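Local coordinates for uncharacterized protein MJ1460 (Methanocaldococcus jannaschii DSM 2661, PDB 2OSO), which is of unknown function but binds a zinc ion and carries a V4R domain, a family thought to bind small molecules, at residues E142-S145 against K150-F153. The protein carries 3 engineered substitutions. Residues are numbered along the deposited sequence; the frame is centred on the assembly and turned at random.
Sequences ECVS and KCVF. With ZN (zinc ion), chain B.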
loop_
_atom_site.group_PDB
_atom_site.type_symbol
_atom_site.label_atom_id
_atom_site.label_comp_id
_atom_site.label_asym_id
_atom_site.label_seq_id
_atom_site.Cartn_x
_atom_site.Cartn_y
_atom_site.Cartn_z
ATOM N N GLU A 142 -17.480 -13.607 10.007
ATOM C CA GLU A 142 -16.711 -13.743 11.272
ATOM C C GLU A 142 -15.279 -13.263 11.028
ATOM O O GLU A 142 -14.762 -13.384 9.913
ATOM C CB GLU A 142 -16.651 -15.195 11.798
ATOM C CG GLU A 142 -17.928 -15.967 11.837
ATOM C CD GLU A 142 -17.737 -17.423 12.336
ATOM O OE1 GLU A 142 -16.660 -17.791 12.855
ATOM O OE2 GLU A 142 -18.678 -18.212 12.185
ATOM N N CYS A 143 -14.608 -12.779 12.064
ATOM C CA CYS A 143 -13.271 -12.144 11.847
ATOM C C CYS A 143 -12.375 -12.345 13.088
ATOM O O CYS A 143 -12.865 -12.360 14.205
ATOM C CB CYS A 143 -13.496 -10.670 11.528
ATOM S SG CYS A 143 -12.054 -9.648 11.211
ATOM N N VAL A 144 -11.080 -12.535 12.848
ATOM C CA VAL A 144 -10.054 -12.697 13.887
ATOM C C VAL A 144 -10.083 -11.502 14.849
ATOM O O VAL A 144 -9.877 -11.640 16.064
ATOM C CB VAL A 144 -8.645 -12.903 13.224
ATOM C CG1 VAL A 144 -7.495 -12.859 14.263
ATOM C CG2 VAL A 144 -8.634 -14.201 12.449
ATOM N N SER A 145 -10.416 -10.330 14.312
ATOM C CA SER A 145 -10.421 -9.129 15.140
ATOM C C SER A 145 -11.638 -9.068 16.063
ATOM O O SER A 145 -11.688 -8.231 16.970
ATOM C CB SER A 145 -10.258 -7.886 14.258
ATOM O OG SER A 145 -8.947 -7.850 13.683
ATOM N N LYS A 150 -10.222 -17.697 12.969
ATOM C CA LYS A 150 -10.091 -17.569 11.537
ATOM C C LYS A 150 -11.149 -16.564 11.113
ATOM O O LYS A 150 -12.170 -16.428 11.794
ATOM C CB LYS A 150 -10.368 -18.920 10.854
ATOM C CG LYS A 150 -9.453 -20.066 11.288
ATOM C CD LYS A 150 -9.663 -21.260 10.415
ATOM C CE LYS A 150 -8.884 -22.452 10.875
ATOM N NZ LYS A 150 -9.420 -23.608 10.136
ATOM N N CYS A 151 -10.913 -15.848 10.012
ATOM C CA CYS A 151 -11.980 -15.057 9.382
ATOM C C CYS A 151 -12.798 -15.974 8.474
ATOM O O CYS A 151 -12.236 -16.905 7.870
ATOM C CB CYS A 151 -11.427 -13.893 8.592
ATOM S SG CYS A 151 -10.263 -12.714 9.468
ATOM N N VAL A 152 -14.091 -15.683 8.360
ATOM C CA VAL A 152 -15.022 -16.449 7.550
ATOM C C VAL A 152 -15.801 -15.528 6.617
ATOM O O VAL A 152 -16.410 -14.541 7.032
ATOM C CB VAL A 152 -15.990 -17.258 8.401
ATOM C CG1 VAL A 152 -16.963 -18.045 7.499
ATOM C CG2 VAL A 152 -15.246 -18.186 9.357
ATOM N N PHE A 153 -15.778 -15.911 5.345
ATOM C CA PHE A 153 -16.432 -15.175 4.268
ATOM C C PHE A 153 -17.526 -16.031 3.617
ATOM O O PHE A 153 -17.286 -17.179 3.219
ATOM C CB PHE A 153 -15.406 -14.763 3.222
ATOM C CG PHE A 153 -14.229 -13.939 3.772
ATOM C CD1 PHE A 153 -13.093 -14.579 4.289
ATOM C CD2 PHE A 153 -14.246 -12.556 3.727
ATOM C CE1 PHE A 153 -11.985 -13.832 4.767
ATOM C CE2 PHE A 153 -13.140 -11.788 4.238
ATOM C CZ PHE A 153 -12.002 -12.437 4.711
HETATM ZN ZN ZN B . -11.334 -10.703 9.230
HETATM O O HOH W 1 -14.186 -18.328 12.711
#
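Cys-143 and Cys-151 meet at a zinc ion, which lies 2.4 Å from Cys-143 SG and 2.3 Å from Cys-151 SG. The two sulfurs, Cys-143 SG and Cys-151 SG, are 4.0 Å apart, too far for a disulfide, so the metal alone joins them. Their first torsions differ: in Cys-143 the sulfur lies anti to the backbone N (chi1 -180°), whereas in Cys-151 it is anti to the carbonyl carbon (chi1 -54°), and from these two settings both sulfurs reach the same metal. His-117 and Glu-140 complete the four-residue site.

Backbone amides support the sulfurs. The N-H of Val-144 is aimed almost straight at Cys-151 (N to SG 3.5 Å, 175° at the hydrogen), and Ser-145 N makes a similar but more bent bond to Cys-143 SG within its own segment. Apolar cover is added by Val-144, whose CG2 branch packs against both Cys-151 SG and the carbonyl carbon of Lys-150.

Next to the site, Glu-142 and Val-152 form an antiparallel hydrogen-bonded pair joining the end of strand 135-142 to strand 151-158. Its two bonds are unequal: Val-152 N to Glu-142 O is the shorter at 2.9 Å, and Glu-142 N to Val-152 O measures 3.3 Å.

On the face carrying Glu-142 and Val-152, these side chains run alongside each other, and the extended Glu-142 chain brings OE1 close to Val-152 CG2. A water donates to Lys-150 O at 2.9 Å; its contact with Glu-142 OE1, at 2.5 Å, is unusually short, so that half of the bridge is doubtful.

N-H donors directed at both sulfurs would probably stabilise the thiolates and withdraw some of their negative charge, consistent with a metal that clamps together the two ends of this hairpin connection.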